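Local coordinates for mannitol dehydrogenase (Helicobacter pylori, PDB 3TWO), which probably catalyses the NADP(H)-dependent, zinc-assisted interconversion of cinnamyl-type alcohols and their aldehydes, as a medium-chain alcohol dehydrogenase, at residues Lys321-Asp324 with Thr325-Asn329; Val137-Glu140 with Asn141-Ile144; Pro273-Ser276 with Val277-Ile281; His223-Asp227 with Pro228-Lys232; Lys249-Leu252 with Lys253-Thr256. One frame throughout, in Å; residues are numbered along the deposited sequence.

Contact 1 (Lys321-Asp324 with Thr325-Asn329)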
loop_
_atom_site.group_PDB
_atom_site.type_symbol
_atom_site.label_atom_id
_atom_site.label_comp_id
_atom_site.label_asym_id
_atom_site.label_seq_id
_atom_site.Cartn_x
_atom_site.Cartn_y
_atom_site.Cartn_z
ATOM N N LYS B 321 -5.255 -40.475 -0.798
ATOM C CA LYS B 321 -4.850 -40.965 0.518
ATOM C C LYS B 321 -3.549 -40.307 0.974
ATOM O O LYS B 321 -3.138 -40.511 2.086
ATOM C CB LYS B 321 -4.670 -42.492 0.485
ATOM C CG LYS B 321 -3.340 -42.846 -0.098
ATOM C CD LYS B 321 -3.203 -44.292 -0.570
ATOM C CE LYS B 321 -1.821 -44.444 -1.152
ATOM N NZ LYS B 321 -1.388 -45.865 -1.272
ATOM N N ASP B 322 -2.855 -39.555 0.136
ATOM C CA ASP B 322 -1.581 -38.948 0.598
ATOM C C ASP B 322 -1.826 -37.544 1.087
ATOM O O ASP B 322 -0.873 -36.843 1.449
ATOM C CB ASP B 322 -0.544 -38.868 -0.562
ATOM C CG ASP B 322 -0.166 -40.243 -1.145
ATOM O OD1 ASP B 322 0.385 -41.099 -0.383
ATOM O OD2 ASP B 322 -0.384 -40.472 -2.378
ATOM N N ILE B 323 -3.081 -37.075 1.064
ATOM C CA ILE B 323 -3.344 -35.643 1.322
ATOM C C ILE B 323 -2.756 -35.160 2.666
ATOM O O ILE B 323 -2.118 -34.072 2.728
ATOM C CB ILE B 323 -4.893 -35.289 1.259
ATOM C CG1 ILE B 323 -5.432 -35.404 -0.171
ATOM C CG2 ILE B 323 -5.151 -33.883 1.701
ATOM C CD1 ILE B 323 -6.936 -35.620 -0.281
ATOM N N ASP B 324 -2.973 -35.943 3.724
ATOM C CA ASP B 324 -2.455 -35.617 5.012
ATOM C C ASP B 324 -0.947 -35.511 5.034
ATOM O O ASP B 324 -0.429 -34.597 5.624
ATOM C CB ASP B 324 -2.947 -36.602 6.058
ATOM C CG ASP B 324 -4.403 -36.319 6.437
ATOM O OD1 ASP B 324 -5.261 -37.158 6.263
ATOM O OD2 ASP B 324 -4.676 -35.218 6.870
ATOM N N THR B 325 -0.258 -36.434 4.372
ATOM C CA THR B 325 1.171 -36.314 4.179
ATOM C C THR B 325 1.587 -35.070 3.420
ATOM O O THR B 325 2.468 -34.360 3.854
ATOM C CB THR B 325 1.705 -37.598 3.520
ATOM O OG1 THR B 325 1.464 -38.649 4.469
ATOM C CG2 THR B 325 3.244 -37.455 3.218
ATOM N N ALA B 326 0.925 -34.760 2.312
ATOM C CA ALA B 326 1.202 -33.507 1.567
ATOM C C ALA B 326 1.084 -32.259 2.493
ATOM O O ALA B 326 1.985 -31.410 2.498
ATOM C CB ALA B 326 0.279 -33.360 0.359
ATOM N N TYR B 327 -0.017 -32.163 3.259
ATOM C CA TYR B 327 -0.268 -31.012 4.151
ATOM C C TYR B 327 0.833 -30.947 5.242
ATOM O O TYR B 327 1.343 -29.892 5.554
ATOM C CB TYR B 327 -1.630 -31.170 4.848
ATOM C CG TYR B 327 -2.870 -30.734 4.074
ATOM C CD1 TYR B 327 -2.925 -30.799 2.672
ATOM C CD2 TYR B 327 -3.987 -30.208 4.771
ATOM C CE1 TYR B 327 -4.062 -30.372 1.979
ATOM C CE2 TYR B 327 -5.135 -29.785 4.087
ATOM C CZ TYR B 327 -5.165 -29.905 2.703
ATOM O OH TYR B 327 -6.263 -29.492 2.038
ATOM N N HIS B 328 1.189 -32.077 5.818
ATOM C CA HIS B 328 2.316 -32.084 6.746
ATOM C C HIS B 328 3.566 -31.457 6.079
ATOM O O HIS B 328 4.185 -30.533 6.616
ATOM C CB HIS B 328 2.679 -33.514 7.187
ATOM C CG HIS B 328 3.948 -33.567 7.978
ATOM N ND1 HIS B 328 3.991 -33.220 9.313
ATOM C CD2 HIS B 328 5.230 -33.832 7.619
ATOM C CE1 HIS B 328 5.237 -33.299 9.754
ATOM N NE2 HIS B 328 6.008 -33.680 8.751
ATOM N N ASN B 329 3.909 -31.964 4.896
ATOM C CA ASN B 329 5.127 -31.540 4.203
ATOM C C ASN B 329 5.087 -30.071 3.923
ATOM O O ASN B 329 6.073 -29.372 4.138
ATOM C CB ASN B 329 5.263 -32.321 2.926
ATOM C CG ASN B 329 5.802 -33.707 3.177
ATOM O OD1 ASN B 329 6.246 -33.995 4.274
ATOM N ND2 ASN B 329 5.825 -34.550 2.147
#
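Ala326 N donates to Asp322 O at 2.9 Å, almost straight at hydrogen (168°). Tyr327 N does the same to Ile323 O, and His328 N follows with Asp324 O at 3.0 Å. These three i to i+4 bonds form the opening turn of helix 323-331, as the chain passes from a short 3-10 segment into the alpha-helix. The side-chain contact of the turn joins Ile323 and Tyr327. They lie alongside each other and point the same way. The CG2 branch of Ile323 sits over one face of the tyrosine ring, 4.1 Å from the ring centroid and 28° off its normal. This is a CH-pi contact, closest at Tyr327 CE1, 3.7 Å from Ile323 CG2. CG2 reaches the ring because it stands anti to the backbone N of Ile323, while CG1 takes the place beside that N (chi1 -69°). Tyr327 OH is hydrogen-bonded to Tyr132 OH, and Asp324 OD1 accepts from Phe17 N. Helix 323-331 is the crossover of the beta-alpha-beta unit between parallel strands 315-318 and 338-342. Ile323 packs on Ile341 and Ala326 on Tyr339, both of strand 338-342, while Tyr327 packs on helix 43-49.

Contact 2 (Val137-Glu140 with Asn141-Ile144); sequences VVDE and NYVI
The chain leaves strand 135-139 and bends sharply in a tight turn. Tyr142 N donates to Asp139 O at 3.1 Å. Inside it lies an Asx turn: Asn141 N donates to the side-chain oxygen Asp139 OD1 at 3.0 Å. This turn belongs to the GroES-like domain and leads toward strand 144-145. Asp139 OD1 is gripped twice. The backbone N of Asn141 meets it on the anti side, 17° out of the carboxylate plane. The amide nitrogen Asn141 ND2 comes to its syn lone pair at 2.9 Å. The first torsion of Asp139 (chi1 -179°) puts CG beside the carbonyl carbon, which brings OD1 to both donors. Two bonds to one oxygen fix the rotation of the carboxylate and of the Asn141 amide, whose planes are 36° apart. The Tyr142 ring turns its edge to OD1, and its hydroxyl is hydrogen-bonded to Ser94 OG. Glu140 points away, and its OE2 accepts from the backbone N atoms of Lys78 and Lys79. The rest of the contact is apolar. Val138 CG1 touches Tyr142 CB at 3.8 Å and meets the methyl Val143 CG2 at 3.6 Å.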
loop_
_atom_site.group_PDB
_atom_site.type_symbol
_atom_site.label_atom_id
_atom_site.label_comp_id
_atom_site.label_asym_id
_atom_site.label_seq_id
_atom_site.Cartn_x
_atom_site.Cartn_y
_atom_site.Cartn_z
ATOM N N VAL B 137 -20.033 -29.774 -10.540
ATOM C CA VAL B 137 -21.076 -29.201 -11.423
ATOM C C VAL B 137 -20.901 -27.679 -11.416
ATOM O O VAL B 137 -21.027 -27.074 -10.358
ATOM C CB VAL B 137 -22.546 -29.586 -10.941
ATOM C CG1 VAL B 137 -23.618 -29.042 -11.891
ATOM C CG2 VAL B 137 -22.697 -31.099 -10.812
ATOM N N VAL B 138 -20.590 -27.073 -12.564
ATOM C CA VAL B 138 -20.236 -25.663 -12.627
ATOM C C VAL B 138 -21.027 -24.925 -13.720
ATOM O O VAL B 138 -21.146 -25.443 -14.846
ATOM C CB VAL B 138 -18.710 -25.487 -12.893
ATOM C CG1 VAL B 138 -18.330 -24.016 -12.845
ATOM C CG2 VAL B 138 -17.880 -26.274 -11.878
ATOM N N ASP B 139 -21.576 -23.737 -13.376
ATOM C CA ASP B 139 -22.176 -22.820 -14.381
ATOM C C ASP B 139 -21.122 -22.577 -15.506
ATOM O O ASP B 139 -19.937 -22.338 -15.200
ATOM C CB ASP B 139 -22.565 -21.492 -13.734
ATOM C CG ASP B 139 -23.225 -20.514 -14.730
ATOM O OD1 ASP B 139 -22.519 -20.004 -15.597
ATOM O OD2 ASP B 139 -24.455 -20.261 -14.660
ATOM N N GLU B 140 -21.544 -22.683 -16.764
ATOM C CA GLU B 140 -20.599 -22.657 -17.910
ATOM C C GLU B 140 -19.715 -21.424 -18.040
ATOM O O GLU B 140 -18.660 -21.503 -18.708
ATOM C CB GLU B 140 -21.314 -22.876 -19.257
ATOM C CG GLU B 140 -22.477 -21.939 -19.478
ATOM C CD GLU B 140 -22.864 -21.807 -20.931
ATOM O OE1 GLU B 140 -23.752 -20.960 -21.221
ATOM O OE2 GLU B 140 -22.279 -22.528 -21.773
ATOM N N ASN B 141 -20.135 -20.310 -17.425
ATOM C CA ASN B 141 -19.373 -19.031 -17.470
ATOM C C ASN B 141 -18.195 -18.948 -16.522
ATOM O O ASN B 141 -17.529 -17.929 -16.477
ATOM C CB ASN B 141 -20.297 -17.836 -17.274
ATOM C CG ASN B 141 -21.391 -17.830 -18.315
ATOM O OD1 ASN B 141 -21.180 -17.408 -19.442
ATOM N ND2 ASN B 141 -22.557 -18.404 -17.965
ATOM N N TYR B 142 -17.991 -20.030 -15.754
ATOM C CA TYR B 142 -16.923 -20.166 -14.744
ATOM C C TYR B 142 -16.027 -21.362 -15.074
ATOM O O TYR B 142 -15.247 -21.828 -14.234
ATOM C CB TYR B 142 -17.565 -20.302 -13.338
ATOM C CG TYR B 142 -18.385 -19.088 -13.074
ATOM C CD1 TYR B 142 -19.720 -19.001 -13.544
ATOM C CD2 TYR B 142 -17.806 -17.949 -12.482
ATOM C CE1 TYR B 142 -20.465 -17.849 -13.386
ATOM C CE2 TYR B 142 -18.603 -16.757 -12.302
ATOM C CZ TYR B 142 -19.912 -16.742 -12.749
ATOM O OH TYR B 142 -20.709 -15.629 -12.572
ATOM N N VAL B 143 -16.115 -21.850 -16.304
ATOM C CA VAL B 143 -15.312 -23.002 -16.723
ATOM C C VAL B 143 -14.207 -22.561 -17.719
ATOM O O VAL B 143 -14.470 -21.834 -18.690
ATOM C CB VAL B 143 -16.233 -24.110 -17.320
ATOM C CG1 VAL B 143 -15.396 -25.294 -17.851
ATOM C CG2 VAL B 143 -17.255 -24.584 -16.253
ATOM N N ILE B 144 -12.979 -23.002 -17.513
ATOM C CA ILE B 144 -11.894 -22.570 -18.385
ATOM C C ILE B 144 -11.706 -23.622 -19.486
ATOM O O ILE B 144 -11.678 -24.819 -19.185
ATOM C CB ILE B 144 -10.573 -22.401 -17.531
ATOM C CG1 ILE B 144 -10.866 -21.455 -16.314
ATOM C CG2 ILE B 144 -9.321 -22.054 -18.430
ATOM C CD1 ILE B 144 -11.561 -20.123 -16.692
#

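Contact 3 (Pro273-Ser276 with Val277-Ile281)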
loop_
_atom_site.group_PDB
_atom_site.type_symbol
_atom_site.label_atom_id
_atom_site.label_comp_id
_atom_site.label_asym_id
_atom_site.label_seq_id
_atom_site.Cartn_x
_atom_site.Cartn_y
_atom_site.Cartn_z
ATOM N N PRO B 273 0.920 -10.103 8.782
ATOM C CA PRO B 273 1.588 -8.811 9.098
ATOM C C PRO B 273 0.741 -7.636 8.684
ATOM O O PRO B 273 -0.130 -7.788 7.832
ATOM C CB PRO B 273 2.877 -8.874 8.296
ATOM C CG PRO B 273 2.557 -9.798 7.147
ATOM C CD PRO B 273 1.621 -10.858 7.729
ATOM N N VAL B 274 0.953 -6.498 9.318
ATOM C CA VAL B 274 0.313 -5.278 8.896
ATOM C C VAL B 274 1.371 -4.169 8.557
ATOM O O VAL B 274 2.585 -4.301 8.875
ATOM C CB VAL B 274 -0.605 -4.769 10.033
ATOM C CG1 VAL B 274 -1.562 -5.944 10.614
ATOM C CG2 VAL B 274 0.218 -4.154 11.174
ATOM N N LEU B 275 0.919 -3.072 7.938
ATOM C CA LEU B 275 1.740 -1.899 7.802
ATOM C C LEU B 275 0.934 -0.729 8.351
ATOM O O LEU B 275 -0.233 -0.598 8.039
ATOM C CB LEU B 275 2.092 -1.688 6.315
ATOM C CG LEU B 275 3.186 -2.599 5.715
ATOM C CD1 LEU B 275 3.129 -2.565 4.172
ATOM C CD2 LEU B 275 4.614 -2.217 6.254
ATOM N N SER B 276 1.539 0.087 9.194
ATOM C CA SER B 276 0.896 1.288 9.697
ATOM C C SER B 276 1.200 2.493 8.819
ATOM O O SER B 276 2.150 2.461 8.011
ATOM C CB SER B 276 1.380 1.600 11.127
ATOM O OG SER B 276 2.558 2.364 11.075
ATOM N N VAL B 277 0.458 3.575 9.013
ATOM C CA VAL B 277 0.805 4.857 8.362
ATOM C C VAL B 277 2.300 5.278 8.541
ATOM O O VAL B 277 2.935 5.788 7.593
ATOM C CB VAL B 277 -0.189 6.080 8.750
ATOM C CG1 VAL B 277 -1.588 5.733 8.385
ATOM C CG2 VAL B 277 -0.142 6.442 10.255
ATOM N N PHE B 278 2.846 5.060 9.738
ATOM C CA PHE B 278 4.261 5.393 10.034
ATOM C C PHE B 278 5.191 4.568 9.163
ATOM O O PHE B 278 6.138 5.102 8.669
ATOM C CB PHE B 278 4.569 5.215 11.542
ATOM C CG PHE B 278 3.960 6.293 12.396
ATOM C CD1 PHE B 278 2.561 6.303 12.666
ATOM C CD2 PHE B 278 4.758 7.333 12.891
ATOM C CE1 PHE B 278 1.982 7.341 13.453
ATOM C CE2 PHE B 278 4.212 8.370 13.674
ATOM C CZ PHE B 278 2.816 8.394 13.965
ATOM N N ASP B 279 4.890 3.279 8.961
ATOM C CA ASP B 279 5.686 2.448 8.085
ATOM C C ASP B 279 5.665 2.938 6.654
ATOM O O ASP B 279 6.741 2.975 6.024
ATOM C CB ASP B 279 5.229 0.992 8.083
ATOM C CG ASP B 279 5.202 0.377 9.490
ATOM O OD1 ASP B 279 6.040 0.758 10.317
ATOM O OD2 ASP B 279 4.349 -0.492 9.771
ATOM N N PHE B 280 4.477 3.294 6.121
ATOM C CA PHE B 280 4.426 3.790 4.734
ATOM C C PHE B 280 5.216 5.085 4.536
ATOM O O PHE B 280 5.946 5.217 3.564
ATOM C CB PHE B 280 3.007 4.004 4.249
ATOM C CG PHE B 280 2.310 2.733 3.872
ATOM C CD1 PHE B 280 1.355 2.151 4.723
ATOM C CD2 PHE B 280 2.581 2.111 2.669
ATOM C CE1 PHE B 280 0.681 0.946 4.322
ATOM C CE2 PHE B 280 1.908 0.914 2.295
ATOM C CZ PHE B 280 0.971 0.352 3.120
ATOM N N ILE B 281 5.088 6.014 5.476
ATOM C CA ILE B 281 5.721 7.309 5.351
ATOM C C ILE B 281 7.230 7.173 5.538
ATOM O O ILE B 281 8.016 7.831 4.819
ATOM C CB ILE B 281 5.068 8.319 6.321
ATOM C CG1 ILE B 281 3.690 8.702 5.724
ATOM C CG2 ILE B 281 5.947 9.581 6.557
ATOM C CD1 ILE B 281 2.705 9.226 6.713
HETATM O O HOH W 1 4.980 -2.739 10.865
#
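Asp279 and Ser276 form a capping box at the start of helix 277-282. Asp279, three residues beyond the N-cap Ser276, folds its side chain back on it. Its CB lies 3.4 Å from Ser276 O and packs against the methyl Leu275 CD2. Its CG stands beside the backbone N (chi1 -55°), which turns the carboxylate back toward the strand and puts CG 3.7 Å from Ser276 OG. At the tip, OD1 lies against the side chain of Lys249, and OD2 accepts from Ser276 N at 2.9 Å. That bond is straight at hydrogen (170°), but the donor lies above the carboxylate plane. A water also donates to Asp279 OD2, and weakly to Val274 O, so it links the carboxylate to strand 274-276. The other half of the box is Ser276. Its OG accepts from Asp279 N at 3.3 Å and, in a weak, bent bond, from Phe278 N. Serine and aspartate thus each bind the other's backbone N. Phe280 N closes the turn on Ser276 O. The strand meets the helix at a steep angle, 76° between the two short axes. Residues 274-276 pair antiparallel with a strand of the second subunit, so the sheet runs on across the dimer interface. Phe280 packs on Phe280 of the second subunit, and Phe278 meets Trp53 of that chain edge-to-face. Within the chain, Leu275 crosses Phe280 at about a right angle. Leu275 CB lies 3.6 Å from Phe280 CE1, and Leu275 CD1 lies 3.8 Å from Phe280 CZ.

Contact 4 (His223-Asp227 with Pro228-Lys232); sequences HFYTD and PKQCK
Pro228 follows Asp227 directly and opens a short 3-10 turn, 228-230. Its ring packs outward on Asp250 and Tyr251 of helix 248-252. Lys229 comes next and binds Asp227 twice through one oxygen. Its backbone N donates to Asp227 OD1 at 2.9 Å on the anti lone pair, nearly straight (170°), which makes an Asx turn. The side chain bends at three torsions and curls back, so that NZ reaches the syn lone pair of the same OD1. The salt bridge is modelled at 2.5 Å between Lys229 NZ and Asp227 OD1; so short a length is doubtful. Gln230 is held by backbone and side chain. Its N donates to Asp227 O, and its extended chain runs back past Tyr225, sliding by in the opposite direction. At its end Gln230 OE1 accepts from Thr226 N at 2.7 Å. Gln230 NE2 donates to Thr226 OG1 at 2.8 Å, with the hydroxyl oxygen close to the amide plane. These two bonds to one residue fix the rotation of the amide. The hydroxyl comes within range because OG1 lies between the backbone N and the carbonyl carbon of Thr226 (chi1 53°). Cys231 CB then lies over one face of the Tyr225 ring, offset toward its rim, in a CH-pi contact 3.9 Å from the centroid. SG lies obliquely beside the ring as a sulfur-aromatic contact. Lys232 NZ reaches back to Lys229 O. Strand 223-225 is, within this chain, an outermost strand of the parallel Rossmann sheet, and this Asx turn and 3-10 segment belong to its connection to strand 235-240.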
loop_
_atom_site.group_PDB
_atom_site.type_symbol
_atom_site.label_atom_id
_atom_site.label_comp_id
_atom_site.label_asym_id
_atom_site.label_seq_id
_atom_site.Cartn_x
_atom_site.Cartn_y
_atom_site.Cartn_z
ATOM N N HIS B 223 19.374 -14.122 -8.692
ATOM C CA HIS B 223 19.845 -14.057 -7.299
ATOM C C HIS B 223 18.939 -14.880 -6.419
ATOM O O HIS B 223 17.701 -14.883 -6.596
ATOM C CB HIS B 223 19.892 -12.631 -6.728
ATOM C CG HIS B 223 20.667 -11.657 -7.559
ATOM N ND1 HIS B 223 20.060 -10.815 -8.469
ATOM C CD2 HIS B 223 21.990 -11.391 -7.624
ATOM C CE1 HIS B 223 20.975 -10.078 -9.066
ATOM N NE2 HIS B 223 22.152 -10.398 -8.560
ATOM N N PHE B 224 19.560 -15.597 -5.486
ATOM C CA PHE B 224 18.821 -16.427 -4.570
ATOM C C PHE B 224 19.188 -15.955 -3.177
ATOM O O PHE B 224 20.342 -15.956 -2.847
ATOM C CB PHE B 224 19.214 -17.908 -4.713
ATOM C CG PHE B 224 18.259 -18.838 -4.028
ATOM C CD1 PHE B 224 17.154 -19.371 -4.717
ATOM C CD2 PHE B 224 18.430 -19.167 -2.700
ATOM C CE1 PHE B 224 16.278 -20.195 -4.107
ATOM C CE2 PHE B 224 17.511 -20.032 -2.090
ATOM C CZ PHE B 224 16.438 -20.525 -2.783
ATOM N N TYR B 225 18.209 -15.569 -2.361
ATOM C CA TYR B 225 18.506 -15.180 -0.970
ATOM C C TYR B 225 17.784 -16.054 0.035
ATOM O O TYR B 225 16.698 -16.594 -0.263
ATOM C CB TYR B 225 18.060 -13.759 -0.764
ATOM C CG TYR B 225 18.697 -12.788 -1.745
ATOM C CD1 TYR B 225 17.882 -12.087 -2.677
ATOM C CD2 TYR B 225 20.094 -12.580 -1.765
ATOM C CE1 TYR B 225 18.429 -11.196 -3.562
ATOM C CE2 TYR B 225 20.664 -11.656 -2.645
ATOM C CZ TYR B 225 19.800 -10.957 -3.528
ATOM O OH TYR B 225 20.273 -10.072 -4.432
ATOM N N THR B 226 18.387 -16.228 1.208
ATOM C CA THR B 226 17.699 -16.950 2.297
ATOM C C THR B 226 17.231 -15.954 3.389
ATOM O O THR B 226 16.707 -16.355 4.427
ATOM C CB THR B 226 18.595 -18.046 2.907
ATOM O OG1 THR B 226 19.847 -17.469 3.276
ATOM C CG2 THR B 226 18.841 -19.214 1.890
ATOM N N ASP B 227 17.391 -14.661 3.140
ATOM C CA ASP B 227 16.927 -13.671 4.087
ATOM C C ASP B 227 16.843 -12.407 3.297
ATOM O O ASP B 227 17.775 -12.103 2.518
ATOM C CB ASP B 227 17.970 -13.466 5.169
ATOM C CG ASP B 227 17.447 -12.659 6.365
ATOM O OD1 ASP B 227 17.077 -11.499 6.230
ATOM O OD2 ASP B 227 17.442 -13.205 7.468
ATOM N N PRO B 228 15.750 -11.646 3.478
ATOM C CA PRO B 228 15.663 -10.397 2.713
ATOM C C PRO B 228 16.825 -9.455 2.956
ATOM O O PRO B 228 17.150 -8.672 2.069
ATOM C CB PRO B 228 14.318 -9.768 3.152
ATOM C CG PRO B 228 13.887 -10.520 4.349
ATOM C CD PRO B 228 14.545 -11.894 4.300
ATOM N N LYS B 229 17.492 -9.534 4.108
ATOM C CA LYS B 229 18.557 -8.563 4.413
ATOM C C LYS B 229 19.770 -8.763 3.525
ATOM O O LYS B 229 20.621 -7.893 3.463
ATOM C CB LYS B 229 19.024 -8.715 5.841
ATOM C CG LYS B 229 18.360 -7.741 6.712
ATOM C CD LYS B 229 17.645 -8.422 7.885
ATOM C CE LYS B 229 16.241 -8.853 7.499
ATOM N NZ LYS B 229 15.985 -10.168 8.100
ATOM N N GLN B 230 19.869 -9.948 2.915
ATOM C CA GLN B 230 20.988 -10.234 1.995
ATOM C C GLN B 230 20.825 -9.487 0.672
ATOM O O GLN B 230 21.756 -9.394 -0.110
ATOM C CB GLN B 230 21.156 -11.731 1.743
ATOM C CG GLN B 230 21.170 -12.604 2.990
ATOM C CD GLN B 230 20.845 -14.056 2.700
ATOM O OE1 GLN B 230 20.405 -14.409 1.603
ATOM N NE2 GLN B 230 20.986 -14.900 3.702
ATOM N N CYS B 231 19.657 -8.949 0.386
ATOM C CA CYS B 231 19.515 -8.318 -0.920
ATOM C C CYS B 231 20.042 -6.896 -0.856
ATOM O O CYS B 231 19.538 -6.084 -0.135
ATOM C CB CYS B 231 18.054 -8.357 -1.400
ATOM S SG CYS B 231 17.724 -7.354 -2.884
ATOM N N LYS B 232 21.075 -6.596 -1.625
ATOM C CA LYS B 232 21.713 -5.310 -1.490
ATOM C C LYS B 232 21.322 -4.341 -2.611
ATOM O O LYS B 232 21.961 -3.329 -2.798
ATOM C CB LYS B 232 23.228 -5.522 -1.354
ATOM C CG LYS B 232 23.530 -6.305 -0.073
ATOM C CD LYS B 232 23.477 -5.297 1.119
ATOM C CE LYS B 232 23.001 -5.890 2.479
ATOM N NZ LYS B 232 23.454 -7.269 2.750
#

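Contact 5 (Lys249-Leu252 with Lys253-Thr256)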
loop_
_atom_site.group_PDB
_atom_site.type_symbol
_atom_site.label_atom_id
_atom_site.label_comp_id
_atom_site.label_asym_id
_atom_site.label_seq_id
_atom_site.Cartn_x
_atom_site.Cartn_y
_atom_site.Cartn_z
ATOM N N LYS B 249 7.821 -4.851 6.363
ATOM C CA LYS B 249 8.842 -3.811 6.155
ATOM C C LYS B 249 10.120 -4.322 5.541
ATOM O O LYS B 249 10.758 -3.602 4.800
ATOM C CB LYS B 249 9.208 -3.010 7.432
ATOM C CG LYS B 249 8.015 -2.193 7.961
ATOM C CD LYS B 249 8.338 -1.486 9.323
ATOM C CE LYS B 249 8.899 -2.416 10.397
ATOM N NZ LYS B 249 7.787 -3.315 10.948
ATOM N N ASP B 250 10.482 -5.570 5.850
ATOM C CA ASP B 250 11.728 -6.169 5.359
ATOM C C ASP B 250 11.726 -6.236 3.845
ATOM O O ASP B 250 12.791 -6.201 3.264
ATOM C CB ASP B 250 11.869 -7.594 5.899
ATOM C CG ASP B 250 12.228 -7.612 7.339
ATOM O OD1 ASP B 250 12.840 -6.651 7.840
ATOM O OD2 ASP B 250 11.907 -8.612 7.966
ATOM N N TYR B 251 10.543 -6.400 3.246
ATOM C CA TYR B 251 10.352 -6.360 1.763
ATOM C C TYR B 251 10.106 -4.983 1.205
ATOM O O TYR B 251 10.672 -4.652 0.169
ATOM C CB TYR B 251 9.270 -7.325 1.273
ATOM C CG TYR B 251 9.784 -8.743 1.473
ATOM C CD1 TYR B 251 9.440 -9.492 2.626
ATOM C CD2 TYR B 251 10.727 -9.297 0.566
ATOM C CE1 TYR B 251 9.985 -10.804 2.831
ATOM C CE2 TYR B 251 11.295 -10.601 0.764
ATOM C CZ TYR B 251 10.897 -11.342 1.865
ATOM O OH TYR B 251 11.480 -12.596 2.039
ATOM N N LEU B 252 9.255 -4.194 1.870
ATOM C CA LEU B 252 8.919 -2.875 1.363
ATOM C C LEU B 252 10.184 -2.023 1.250
ATOM O O LEU B 252 10.385 -1.330 0.265
ATOM C CB LEU B 252 7.834 -2.192 2.242
ATOM C CG LEU B 252 7.402 -0.753 1.908
ATOM C CD1 LEU B 252 6.737 -0.681 0.504
ATOM C CD2 LEU B 252 6.425 -0.192 2.918
ATOM N N LYS B 253 11.062 -2.100 2.233
ATOM C CA LYS B 253 12.314 -1.356 2.156
ATOM C C LYS B 253 13.197 -1.781 0.952
ATOM O O LYS B 253 14.087 -1.050 0.601
ATOM C CB LYS B 253 13.139 -1.487 3.429
ATOM C CG LYS B 253 13.595 -2.928 3.683
ATOM C CD LYS B 253 15.039 -2.974 4.155
ATOM C CE LYS B 253 15.256 -2.587 5.605
ATOM N NZ LYS B 253 14.002 -2.688 6.388
ATOM N N LEU B 254 12.977 -2.940 0.331
ATOM C CA LEU B 254 13.843 -3.340 -0.809
ATOM C C LEU B 254 13.489 -2.614 -2.116
ATOM O O LEU B 254 14.235 -2.704 -3.117
ATOM C CB LEU B 254 13.763 -4.874 -1.058
ATOM C CG LEU B 254 14.358 -5.723 0.088
ATOM C CD1 LEU B 254 14.150 -7.198 -0.157
ATOM C CD2 LEU B 254 15.838 -5.356 0.357
ATOM N N LEU B 255 12.322 -1.957 -2.140
ATOM C CA LEU B 255 11.806 -1.406 -3.399
ATOM C C LEU B 255 12.471 -0.088 -3.752
ATOM O O LEU B 255 12.768 0.779 -2.887
ATOM C CB LEU B 255 10.319 -1.141 -3.318
ATOM C CG LEU B 255 9.329 -2.310 -3.281
ATOM C CD1 LEU B 255 7.912 -1.683 -3.301
ATOM C CD2 LEU B 255 9.595 -3.240 -4.567
ATOM N N THR B 256 12.637 0.086 -5.047
ATOM C CA THR B 256 13.091 1.364 -5.522
ATOM C C THR B 256 11.948 2.408 -5.442
ATOM O O THR B 256 10.768 2.042 -5.187
ATOM C CB THR B 256 13.615 1.206 -6.946
ATOM O OG1 THR B 256 14.365 2.364 -7.254
ATOM C CG2 THR B 256 12.455 0.997 -7.932
#
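Lys249 begins the closing turn of helix 248-252. Its O accepts from Lys253 N at 3.0 Å, nearly straight at hydrogen (169°). The Lys249 amine itself turns away to a salt bridge with Asp247. Asp250 O is packed by carbon atoms: Lys253 CG lies 3.4 Å from it, and Leu254 CG is close by. The Asp250 carboxylate stands near the Lys253 amine, but OD1 and NZ are 4.4 Å apart, beyond a salt bridge. Tyr251 O takes Leu254 N at 2.9 Å. The ring of Tyr251 and the side chain of Leu254 lie side by side, with CD2 of the tyrosine 4.1 Å from CD1 of the leucine. That ring also meets Phe206 edge-to-face. Leu252 starts a type I beta turn, closed by Leu255 N donating to Leu252 O at 3.2 Å. The Leu252 and Leu255 side chains meet at their CD1 methyls, 4.1 Å apart. Both leucines pack on Leu261 of strand 259-263. The chemistry is therefore divided: backbone bonds end the helix and turn the chain into strand 255-256, leucines and a tyrosine fill the buried side, and the Asp250-Lys253 pair can add at most a loose electrostatic attraction.

Contacts 3, 4 and 5 belong to the nucleotide-binding half of the chain. Contact 5 lies between the other two, its centre 12 Å from each, and touches both. Asp279 OD1 of contact 3 packs on Lys249 CD at 3.4 Å, and Cys231 of contact 4 meets Leu254. The Tyr251 side chain is about 5 Å from a bound NADPH. The side chain of Phe278 is about 7 Å from a bound NADPH. Centre to centre, contact 2 is 40 to 42 Å from contacts 3 to 5, and contact 1 is 30 to 37 Å from them. The Tyr142 side chain is about 7 Å from a zinc ion. That of Tyr327 is about 10 Å from a zinc ion and about 10 Å from NADPH.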